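Local coordinates for uncharacterized protein (Staphylococcus aureus subsp. aureus Mu50, PDB 4QXZ) that is of unknown function but folds into a beta-barrel core resembling type VI secretion system proteins, with a pair of helices alongside, at residues Lys22-Ala26 with Gly46-Glu52; Leu60-Asn66 with Thr110-Phe116; Phe72-Gln76 with Val102-Lys106; Gln80-Val86 with Ala96-Val102. All blocks are in the same frame, centred on the assembly; numbering follows the deposited sequence.

Overall arrangement
Contacts 1, 2 and 4 are strand pairings of one curled antiparallel sheet, the beta-barrel core, and contact 3 seats helix 69-77 on it. Contact 1 pairs strands 23-32 and 45-51 and is complete before contact 2 opens on the next strand, 57-65, which pairs with 111-121. Contacts 3 and 4 are nested inside the loop that contact 2 closes, and contact 4 in the chain between the segments of contact 3. The closest centres, of contacts 2 and 3, are about 9 Å apart; contacts 1 and 3, about 19 Å apart, do not touch. Contacts 3 and 4 share Val-102. Contacts 1 and 4 meet where Ile-48 packs on Phe-98. Together they build the wall and hold the helix there.

Contact 1. Residues Lys22-Ala26 with Gly46-Glu52; sequences KTFKA and GVIINKE
Phe-24 and Ile-48 face each other in the tight middle of this pairing, a hydrogen-bonded antiparallel pair with N-H...O bonds in both directions. Phe-24 CB rests 3.9 Å from Ile-48 CG2, while the carbonyl O of Ile-48 lies at the edge of the phenyl ring. The CG1 branch of Ile-48 is turned anti to its own backbone N (chi1 -176°), which carries the end of the side chain away from Phe-24 and toward Phe-98 of strand 96-107. Beyond Lys-25, Ala-26 N donates to Gly-46 O over 2.8 Å. Strands 23-32 and 45-51 are neighbours in the curled antiparallel sheet of the barrel; strand 57-65 continues it beyond 45-51, with Trp-58 against Phe-24 and Leu-60 against Ala-26. Thr-23 and Ile-49 lie side by side on the other face, where Ile-49 CG2 sits 3.2 Å from Lys-22 O. Glu-61 of the second subunit packs on Thr-23 there and accepts a hydrogen bond from Lys-22 N. The last backbone bond, Asn-50 N to Lys-22 O, still holds; past it the solvent side begins, where the bent Lys-22 chain crosses exposed Glu-52, NZ 4.5 Å from Glu-52 OE1, beyond a salt bridge.

Contact 2. Residues Leu60-Asn66 with Thr110-Phe116; sequences LEIVISN and TTMSIVF
Leu-60 to Ser-65 runs antiparallel to Thr-111 to Phe-116 in regular register, with two backbone bonds at each of the pairs Leu-60/Phe-116, Ile-62/Ile-114 and Ile-64/Met-112, and one more from Asn-66 N to Thr-110 O. The side chains of those three pairs make a continuous greasy face. Leu-60 lies alongside Phe-116, its CD2 3.7 Å from ring atom CD1, and Ile-62 reaches the same ring with CD1 3.6 Å from Phe-116 CE1. That reach follows from a chi1 of 57°, which sets CG1 of Ile-62 between the backbone N and carbonyl carbon and swings it toward the partner strand. Ile-64 has the same turn: its CG1 runs beside Met-112 CG at 3.7 Å, and its CD1 meets Ile-114 CD1 at 3.8 Å. Val-63, Ser-113, Glu-61 and Val-115 occupy the reverse face, where the aliphatic part of Glu-61 leans on Val-115, CG to CG2 3.9 Å. Helix 69-77 packs on the greasy face, with Phe-72 against Ile-64, Ile-114 and Phe-116; Phe-29 of strand 23-32 meets the Phe-116 ring at about 45°, and strands 45-51 and 96-107 extend the sheet on either side of this pair.

Contact 3. Residues Phe72-Gln76 with Val102-Lys106; sequences FKEYQ and VKSIK
Gln-76 and Ile-105 lie alongside each other, their side chains running opposite ways, and their meeting ties the helix to the strand. The extended glutamine chain, with CG anti to the backbone N (chi1 -170°), stretches from the helix to the strand backbone. There its NE2 makes a weak, bent hydrogen bond to Lys-103 O, 3.3 Å long with 129° at the hydrogen. On the other branch of the amide, OE1 sits 3.3 Å from Ile-105 CD1. The same methyl reaches Phe-72 O at 3.4 Å, a carbonyl already engaged by Gln-76 N within the helix. Val-102 makes the second apolar meeting: its CG2 meets Tyr-75 CB at 3.9 Å and lies at the edge of the Phe-72 ring, 4.2 Å from CD2, while its CB faces Gln-76 CB.

Further out, Phe-72 is set by Tyr-41, whose ring it meets edge-to-face, and by Ile-114 of strand 111-121. Met-112 backs Ile-105, Leu-82 touches both Tyr-75 and Val-102, and Lys-73 turns its amine to a salt bridge with Asp-77. Lys-103 and Ser-104 both stand opposite Val-115, so the strand carries a classic beta bulge just where Gln-76 NE2 touches it. The result is a short helix packed on a bulged strand of a beta-barrel, the segment axes 8.2 Å apart at closest.

Contact 4. Residues Gln80-Val86 with Ala96-Val102; sequences QLLDIRV and ALFESTV
The Phe-98 ring and the Arg-85 guanidinium are the flat groups of this pairing, on opposite faces of the sheet. The Val-86 side chain crosses that of Phe-98 at about a right angle, CG2 3.8 Å from Phe-98 CD1 and oblique to the ring, while Trp-58 meets it edge-to-face. At the root of the ring, Ile-84 CG1 packs on Phe-98 CB at 3.6 Å; a chi1 of 69° turns the end of that branch toward the partner strand, where its CD1 also reaches Ser-100 OG. The guanidinium grips Asp-83 end-on within its own strand: Arg-85 NH1 bonds to Asp-83 OD1 at 3.1 Å and NH2 to OD2 at 2.9 Å. Asp-83 OD1 lies in the guanidinium plane, at its edge, yet both carboxylate oxygens are met from above their own plane. The arginine gets there by bending at chi2 (-69°), and across the strands Leu-97 CD2 lies against its CD at 3.5 Å.

Asp-83 OD1 also bonds to Tyr-121 OH of strand 111-121; Lys-158 N to Asp-83 OD2 and Arg-85 NH2 to Ser-155 O tie the wall to the C-terminal region. At the far end Leu-81 and Thr-101 lie side by side, CD2 to CG2 3.6 Å. Six backbone bonds join Leu-82/Ser-100, Ile-84/Phe-98 and Val-86/Ala-96, making strands 82-88 and 96-107 an antiparallel beta hairpin with a largely apolar, buried face in the barrel wall.

Contact 1. Residues Lys22-Ala26 with Gly46-Glu52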
# COMPACT_ATOMS: atom_id res chain seq x y z
N LYS A 22 1.25 -0.47 -8.19
CA LYS A 22 0.30 0.58 -8.39
C LYS A 22 -0.39 0.96 -7.12
O LYS A 22 -1.25 1.80 -7.10
CB LYS A 22 -0.73 0.16 -9.42
CG LYS A 22 -0.14 -0.31 -10.76
CD LYS A 22 0.89 0.62 -11.41
CE LYS A 22 1.48 0.02 -12.69
NZ LYS A 22 2.58 0.81 -13.29
N THR A 23 0.03 0.36 -6.03
CA THR A 23 -0.59 0.63 -4.75
C THR A 23 0.55 0.77 -3.72
O THR A 23 1.53 0.02 -3.76
CB THR A 23 -1.64 -0.45 -4.40
OG1 THR A 23 -2.65 0.11 -3.57
CG2 THR A 23 -1.02 -1.62 -3.68
N PHE A 24 0.45 1.79 -2.87
CA PHE A 24 1.51 2.10 -1.90
C PHE A 24 0.95 2.53 -0.55
O PHE A 24 -0.14 3.12 -0.46
CB PHE A 24 2.40 3.22 -2.42
CG PHE A 24 3.05 2.93 -3.75
CD1 PHE A 24 2.34 3.15 -4.95
CD2 PHE A 24 4.37 2.48 -3.82
CE1 PHE A 24 2.93 2.90 -6.18
CE2 PHE A 24 4.96 2.23 -5.06
CZ PHE A 24 4.24 2.44 -6.23
N LYS A 25 1.71 2.23 0.50
CA LYS A 25 1.35 2.67 1.85
C LYS A 25 1.95 4.05 2.14
O LYS A 25 3.16 4.27 2.02
CB LYS A 25 1.81 1.65 2.89
CG LYS A 25 1.27 1.93 4.30
CD LYS A 25 2.09 1.22 5.37
CE LYS A 25 1.57 1.53 6.76
NZ LYS A 25 2.65 1.33 7.76
N ALA A 26 1.08 4.97 2.54
CA ALA A 26 1.47 6.35 2.80
C ALA A 26 1.77 6.48 4.28
O ALA A 26 0.87 6.32 5.09
CB ALA A 26 0.35 7.30 2.39
N GLY A 46 -2.92 5.39 5.83
CA GLY A 46 -2.64 6.01 4.54
C GLY A 46 -2.36 5.07 3.39
O GLY A 46 -1.44 4.22 3.44
N VAL A 47 -3.12 5.25 2.31
CA VAL A 47 -2.85 4.55 1.05
C VAL A 47 -2.85 5.53 -0.13
O VAL A 47 -3.64 6.49 -0.16
CB VAL A 47 -3.88 3.40 0.79
CG1 VAL A 47 -5.21 3.94 0.29
CG2 VAL A 47 -3.32 2.42 -0.22
N ILE A 48 -2.00 5.28 -1.11
CA ILE A 48 -2.05 6.06 -2.34
C ILE A 48 -1.98 5.13 -3.56
O ILE A 48 -1.10 4.28 -3.64
CB ILE A 48 -0.94 7.15 -2.34
CG1 ILE A 48 -1.05 8.04 -3.57
CG2 ILE A 48 0.45 6.56 -2.24
CD1 ILE A 48 -0.20 9.30 -3.49
N ILE A 49 -2.91 5.30 -4.49
CA ILE A 49 -3.00 4.41 -5.66
C ILE A 49 -2.69 5.15 -6.96
O ILE A 49 -3.23 6.22 -7.24
CB ILE A 49 -4.41 3.78 -5.84
CG1 ILE A 49 -5.12 3.52 -4.50
CG2 ILE A 49 -4.29 2.47 -6.61
CD1 ILE A 49 -6.61 3.25 -4.68
N ASN A 50 -1.84 4.55 -7.78
CA ASN A 50 -1.59 5.07 -9.11
C ASN A 50 -2.72 4.65 -10.05
O ASN A 50 -2.78 3.50 -10.45
CB ASN A 50 -0.25 4.53 -9.61
CG ASN A 50 0.08 4.97 -11.03
OD1 ASN A 50 -0.73 5.58 -11.73
ND2 ASN A 50 1.29 4.66 -11.45
N LYS A 51 -3.61 5.57 -10.37
CA LYS A 51 -4.68 5.31 -11.30
C LYS A 51 -4.41 5.62 -12.76
O LYS A 51 -5.08 6.42 -13.33
CB LYS A 51 -5.91 6.10 -10.91
CG LYS A 51 -6.45 5.72 -9.55
CD LYS A 51 -7.73 6.48 -9.22
CE LYS A 51 -8.92 6.02 -10.04
NZ LYS A 51 -9.40 4.62 -9.74
N GLU A 52 -3.47 4.95 -13.37
CA GLU A 52 -3.26 5.11 -14.79
C GLU A 52 -4.37 4.52 -15.63
O GLU A 52 -4.44 4.78 -16.80
CB GLU A 52 -1.93 4.48 -15.24
CG GLU A 52 -2.03 3.01 -15.62
CD GLU A 52 -1.97 2.10 -14.43
OE1 GLU A 52 -1.59 2.59 -13.37
OE2 GLU A 52 -2.29 0.90 -14.56

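Contact 2. Residues Leu60-Asn66 with Thr110-Phe116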
# COMPACT_ATOMS: atom_id res chain seq x y z
N LEU A 60 -5.20 9.53 -3.04
CA LEU A 60 -4.62 9.42 -1.70
C LEU A 60 -5.76 9.38 -0.73
O LEU A 60 -6.64 10.25 -0.77
CB LEU A 60 -3.70 10.60 -1.39
CG LEU A 60 -3.21 10.78 0.08
CD1 LEU A 60 -2.25 9.68 0.46
CD2 LEU A 60 -2.56 12.15 0.33
N GLU A 61 -5.78 8.36 0.13
CA GLU A 61 -6.74 8.27 1.23
C GLU A 61 -5.98 8.21 2.54
O GLU A 61 -5.10 7.36 2.70
CB GLU A 61 -7.64 7.04 1.09
CG GLU A 61 -8.86 7.08 2.02
CD GLU A 61 -9.88 5.96 1.79
OE1 GLU A 61 -10.15 5.62 0.62
OE2 GLU A 61 -10.43 5.42 2.78
N ILE A 62 -6.30 9.13 3.44
CA ILE A 62 -5.66 9.16 4.75
C ILE A 62 -6.69 9.25 5.85
O ILE A 62 -7.81 9.73 5.62
CB ILE A 62 -4.69 10.36 4.92
CG1 ILE A 62 -5.42 11.69 4.67
CG2 ILE A 62 -3.52 10.23 3.98
CD1 ILE A 62 -4.56 12.91 4.91
N VAL A 63 -6.31 8.82 7.04
CA VAL A 63 -7.13 9.01 8.23
C VAL A 63 -6.35 9.85 9.23
O VAL A 63 -5.22 9.52 9.57
CB VAL A 63 -7.51 7.66 8.87
CG1 VAL A 63 -8.37 7.88 10.12
CG2 VAL A 63 -8.24 6.79 7.84
N ILE A 64 -6.95 10.94 9.67
CA ILE A 64 -6.32 11.83 10.64
C ILE A 64 -7.33 12.28 11.68
O ILE A 64 -8.52 11.99 11.56
CB ILE A 64 -5.70 13.07 9.96
CG1 ILE A 64 -6.74 13.83 9.14
CG2 ILE A 64 -4.51 12.65 9.10
CD1 ILE A 64 -6.27 15.20 8.66
N SER A 65 -6.85 12.98 12.69
CA SER A 65 -7.68 13.54 13.74
C SER A 65 -8.72 14.53 13.20
O SER A 65 -8.41 15.31 12.33
CB SER A 65 -6.80 14.24 14.77
OG SER A 65 -7.56 15.11 15.56
N ASN A 66 -9.87 14.55 13.84
CA ASN A 66 -11.00 15.45 13.59
C ASN A 66 -10.64 16.88 13.77
O ASN A 66 -11.29 17.75 13.26
CB ASN A 66 -12.10 15.26 14.62
CG ASN A 66 -13.36 15.92 14.25
OD1 ASN A 66 -13.68 16.05 13.10
ND2 ASN A 66 -14.11 16.33 15.23
N THR A 110 -13.48 10.64 16.46
CA THR A 110 -12.26 11.39 16.72
C THR A 110 -11.38 11.60 15.51
O THR A 110 -10.36 12.22 15.60
CB THR A 110 -11.38 10.70 17.77
OG1 THR A 110 -11.04 9.40 17.32
CG2 THR A 110 -12.09 10.57 19.06
N THR A 111 -11.78 11.05 14.39
CA THR A 111 -10.93 10.99 13.24
C THR A 111 -11.72 11.38 12.05
O THR A 111 -12.90 11.48 12.12
CB THR A 111 -10.37 9.60 13.02
OG1 THR A 111 -11.44 8.68 12.93
CG2 THR A 111 -9.53 9.24 14.14
N MET A 112 -11.04 11.68 10.97
CA MET A 112 -11.65 11.91 9.69
C MET A 112 -10.90 11.17 8.61
O MET A 112 -9.74 10.92 8.71
CB MET A 112 -11.73 13.40 9.39
CG MET A 112 -10.43 14.15 9.37
SD MET A 112 -10.57 15.88 9.55
CE MET A 112 -11.22 16.28 8.03
N SER A 113 -11.61 10.81 7.56
CA SER A 113 -11.03 10.18 6.39
C SER A 113 -11.14 11.10 5.16
O SER A 113 -12.23 11.57 4.80
CB SER A 113 -11.74 8.86 6.11
OG SER A 113 -11.66 8.55 4.74
N ILE A 114 -10.01 11.36 4.52
CA ILE A 114 -9.96 12.31 3.42
C ILE A 114 -9.34 11.68 2.20
O ILE A 114 -8.23 11.16 2.27
CB ILE A 114 -9.13 13.56 3.78
CG1 ILE A 114 -9.53 14.10 5.15
CG2 ILE A 114 -9.31 14.63 2.71
CD1 ILE A 114 -8.56 15.10 5.69
N VAL A 115 -10.07 11.76 1.09
CA VAL A 115 -9.59 11.33 -0.22
C VAL A 115 -9.15 12.57 -1.00
O VAL A 115 -9.89 13.56 -1.06
CB VAL A 115 -10.72 10.60 -0.98
CG1 VAL A 115 -10.33 10.29 -2.43
CG2 VAL A 115 -11.10 9.30 -0.25
N PHE A 116 -7.96 12.53 -1.59
CA PHE A 116 -7.47 13.63 -2.45
C PHE A 116 -7.30 13.16 -3.87
O PHE A 116 -6.91 12.02 -4.08
CB PHE A 116 -6.08 14.12 -2.03
CG PHE A 116 -5.99 14.54 -0.60
CD1 PHE A 116 -5.93 13.60 0.41
CD2 PHE A 116 -5.95 15.87 -0.26
CE1 PHE A 116 -5.85 13.99 1.72
CE2 PHE A 116 -5.88 16.28 1.04
CZ PHE A 116 -5.82 15.33 2.04

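Contact 3. Residues Phe72-Gln76 with Val102-Lys106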
# COMPACT_ATOMS: atom_id res chain seq x y z
N PHE A 72 -9.80 21.32 6.23
CA PHE A 72 -10.00 20.51 5.04
C PHE A 72 -11.37 20.69 4.39
O PHE A 72 -11.51 20.52 3.17
CB PHE A 72 -9.71 19.03 5.32
CG PHE A 72 -8.24 18.74 5.46
CD1 PHE A 72 -7.63 18.78 6.69
CD2 PHE A 72 -7.47 18.51 4.34
CE1 PHE A 72 -6.28 18.54 6.82
CE2 PHE A 72 -6.12 18.28 4.46
CZ PHE A 72 -5.52 18.29 5.71
N LYS A 73 -12.36 21.03 5.21
CA LYS A 73 -13.69 21.36 4.72
C LYS A 73 -13.59 22.63 3.89
O LYS A 73 -14.14 22.70 2.80
CB LYS A 73 -14.69 21.54 5.87
CG LYS A 73 -16.15 21.65 5.45
CD LYS A 73 -16.64 20.37 4.78
CE LYS A 73 -18.12 20.42 4.44
NZ LYS A 73 -18.41 21.45 3.40
N GLU A 74 -12.85 23.62 4.39
CA GLU A 74 -12.64 24.86 3.62
C GLU A 74 -11.80 24.63 2.35
O GLU A 74 -12.01 25.34 1.37
CB GLU A 74 -12.00 25.96 4.47
CG GLU A 74 -11.86 27.28 3.71
CD GLU A 74 -11.27 28.42 4.54
OE1 GLU A 74 -10.49 28.13 5.48
OE2 GLU A 74 -11.59 29.59 4.24
N TYR A 75 -10.85 23.69 2.38
CA TYR A 75 -10.09 23.35 1.17
C TYR A 75 -10.99 22.75 0.10
O TYR A 75 -10.85 23.05 -1.09
CB TYR A 75 -8.94 22.35 1.46
CG TYR A 75 -7.76 22.93 2.22
CD1 TYR A 75 -7.40 24.27 2.08
CD2 TYR A 75 -7.00 22.13 3.07
CE1 TYR A 75 -6.32 24.79 2.76
CE2 TYR A 75 -5.91 22.65 3.74
CZ TYR A 75 -5.58 23.99 3.58
OH TYR A 75 -4.53 24.56 4.24
N GLN A 76 -11.91 21.90 0.54
CA GLN A 76 -12.85 21.27 -0.38
C GLN A 76 -13.81 22.30 -0.97
O GLN A 76 -14.05 22.31 -2.19
CB GLN A 76 -13.63 20.19 0.34
CG GLN A 76 -14.46 19.30 -0.57
CD GLN A 76 -15.27 18.27 0.22
OE1 GLN A 76 -15.54 18.44 1.42
NE2 GLN A 76 -15.65 17.20 -0.45
N VAL A 102 -8.99 18.33 -2.44
CA VAL A 102 -9.81 17.44 -1.62
C VAL A 102 -11.08 17.03 -2.38
O VAL A 102 -11.84 17.87 -2.85
CB VAL A 102 -10.21 18.09 -0.28
CG1 VAL A 102 -10.97 17.09 0.58
CG2 VAL A 102 -8.98 18.62 0.44
N LYS A 103 -11.27 15.71 -2.49
CA LYS A 103 -12.38 15.14 -3.26
C LYS A 103 -13.56 14.75 -2.36
O LYS A 103 -14.71 14.96 -2.74
CB LYS A 103 -11.88 13.90 -3.97
CG LYS A 103 -12.81 13.34 -5.00
CD LYS A 103 -12.27 12.01 -5.50
CE LYS A 103 -12.36 11.91 -7.02
NZ LYS A 103 -13.77 11.90 -7.49
N SER A 104 -13.27 14.18 -1.19
CA SER A 104 -14.32 13.81 -0.24
C SER A 104 -13.79 13.75 1.19
O SER A 104 -12.60 13.50 1.41
CB SER A 104 -14.97 12.47 -0.63
OG SER A 104 -14.14 11.35 -0.36
N ILE A 105 -14.67 14.01 2.15
CA ILE A 105 -14.34 13.96 3.58
C ILE A 105 -15.40 13.15 4.30
O ILE A 105 -16.59 13.29 4.04
CB ILE A 105 -14.30 15.36 4.22
CG1 ILE A 105 -13.40 16.30 3.41
CG2 ILE A 105 -13.82 15.30 5.66
CD1 ILE A 105 -13.44 17.75 3.87
N LYS A 106 -14.95 12.30 5.21
CA LYS A 106 -15.82 11.59 6.11
C LYS A 106 -15.41 11.89 7.55
O LYS A 106 -14.30 11.55 7.95
CB LYS A 106 -15.69 10.11 5.87
CG LYS A 106 -16.44 9.61 4.66
CD LYS A 106 -16.81 8.16 4.88
CE LYS A 106 -17.95 7.71 3.98
NZ LYS A 106 -17.46 7.42 2.62

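Contact 4. Residues Gln80-Val86 with Ala96-Val102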
# COMPACT_ATOMS: atom_id res chain seq x y z
N GLN A 80 -9.41 24.39 -3.30
CA GLN A 80 -8.03 24.77 -3.08
C GLN A 80 -7.02 23.82 -3.70
O GLN A 80 -7.08 22.63 -3.46
CB GLN A 80 -7.76 24.78 -1.58
CG GLN A 80 -6.40 25.32 -1.22
CD GLN A 80 -6.34 26.79 -1.45
OE1 GLN A 80 -5.61 27.27 -2.33
NE2 GLN A 80 -7.13 27.53 -0.70
N LEU A 81 -6.07 24.37 -4.44
CA LEU A 81 -4.96 23.59 -4.99
C LEU A 81 -3.90 23.46 -3.92
O LEU A 81 -3.40 24.46 -3.40
CB LEU A 81 -4.38 24.27 -6.23
CG LEU A 81 -5.37 24.33 -7.40
CD1 LEU A 81 -4.85 25.13 -8.59
CD2 LEU A 81 -5.73 22.91 -7.84
N LEU A 82 -3.58 22.22 -3.56
CA LEU A 82 -2.69 21.94 -2.42
C LEU A 82 -1.39 21.32 -2.89
O LEU A 82 -1.41 20.39 -3.69
CB LEU A 82 -3.38 21.01 -1.42
CG LEU A 82 -4.67 21.52 -0.79
CD1 LEU A 82 -5.37 20.41 -0.02
CD2 LEU A 82 -4.39 22.68 0.14
N ASP A 83 -0.27 21.85 -2.42
CA ASP A 83 1.05 21.35 -2.74
C ASP A 83 1.47 20.40 -1.61
O ASP A 83 1.80 20.82 -0.49
CB ASP A 83 2.04 22.51 -2.89
CG ASP A 83 3.34 22.12 -3.60
OD1 ASP A 83 3.39 21.13 -4.37
OD2 ASP A 83 4.35 22.85 -3.41
N ILE A 84 1.46 19.11 -1.91
CA ILE A 84 1.63 18.11 -0.86
C ILE A 84 2.86 17.24 -1.07
O ILE A 84 3.37 17.10 -2.19
CB ILE A 84 0.39 17.22 -0.70
CG1 ILE A 84 0.21 16.29 -1.89
CG2 ILE A 84 -0.85 18.05 -0.49
CD1 ILE A 84 -0.90 15.25 -1.69
N ARG A 85 3.34 16.71 0.05
CA ARG A 85 4.46 15.80 0.09
C ARG A 85 3.96 14.50 0.70
O ARG A 85 3.33 14.52 1.76
CB ARG A 85 5.57 16.36 0.97
CG ARG A 85 6.00 17.75 0.60
CD ARG A 85 6.74 17.78 -0.73
NE ARG A 85 6.93 19.15 -1.19
CZ ARG A 85 6.12 19.82 -2.00
NH1 ARG A 85 5.01 19.28 -2.50
NH2 ARG A 85 6.42 21.07 -2.31
N VAL A 86 4.24 13.39 0.04
CA VAL A 86 3.81 12.07 0.52
C VAL A 86 5.02 11.12 0.56
O VAL A 86 5.70 10.92 -0.46
CB VAL A 86 2.71 11.48 -0.40
CG1 VAL A 86 2.13 10.21 0.22
CG2 VAL A 86 1.62 12.50 -0.68
N ALA A 96 7.41 12.03 -2.37
CA ALA A 96 6.94 12.32 -3.70
C ALA A 96 6.15 13.64 -3.68
O ALA A 96 5.59 14.04 -2.66
CB ALA A 96 6.07 11.19 -4.23
N LEU A 97 6.11 14.32 -4.82
CA LEU A 97 5.55 15.65 -4.89
C LEU A 97 4.25 15.57 -5.69
O LEU A 97 4.25 15.04 -6.79
CB LEU A 97 6.54 16.59 -5.57
CG LEU A 97 8.02 16.44 -5.18
CD1 LEU A 97 8.86 17.44 -5.96
CD2 LEU A 97 8.24 16.63 -3.70
N PHE A 98 3.15 16.07 -5.12
CA PHE A 98 1.88 16.13 -5.83
C PHE A 98 1.20 17.49 -5.71
O PHE A 98 1.41 18.24 -4.76
CB PHE A 98 0.88 15.12 -5.28
CG PHE A 98 1.35 13.71 -5.35
CD1 PHE A 98 2.17 13.19 -4.36
CD2 PHE A 98 0.93 12.88 -6.37
CE1 PHE A 98 2.60 11.89 -4.41
CE2 PHE A 98 1.34 11.57 -6.42
CZ PHE A 98 2.17 11.07 -5.44
N GLU A 99 0.37 17.77 -6.70
CA GLU A 99 -0.55 18.88 -6.65
C GLU A 99 -1.92 18.24 -6.53
O GLU A 99 -2.27 17.38 -7.36
CB GLU A 99 -0.44 19.75 -7.91
CG GLU A 99 -1.34 20.99 -7.89
CD GLU A 99 -1.19 21.88 -9.14
OE1 GLU A 99 -0.40 21.48 -10.03
OE2 GLU A 99 -1.84 22.96 -9.24
N SER A 100 -2.70 18.64 -5.53
CA SER A 100 -3.98 17.99 -5.29
C SER A 100 -5.11 18.88 -4.79
O SER A 100 -4.90 20.02 -4.33
CB SER A 100 -3.79 16.82 -4.31
OG SER A 100 -3.49 17.28 -3.02
N THR A 101 -6.32 18.31 -4.87
CA THR A 101 -7.54 18.90 -4.29
C THR A 101 -8.28 17.86 -3.46
O THR A 101 -8.23 16.65 -3.75
CB THR A 101 -8.50 19.38 -5.40
OG1 THR A 101 -8.71 18.30 -6.31
CG2 THR A 101 -7.91 20.56 -6.17
N VAL A 102 -8.99 18.33 -2.44
CA VAL A 102 -9.81 17.44 -1.62
C VAL A 102 -11.08 17.03 -2.38
O VAL A 102 -11.84 17.87 -2.85
CB VAL A 102 -10.21 18.09 -0.28
CG1 VAL A 102 -10.97 17.09 0.58
CG2 VAL A 102 -8.98 18.62 0.44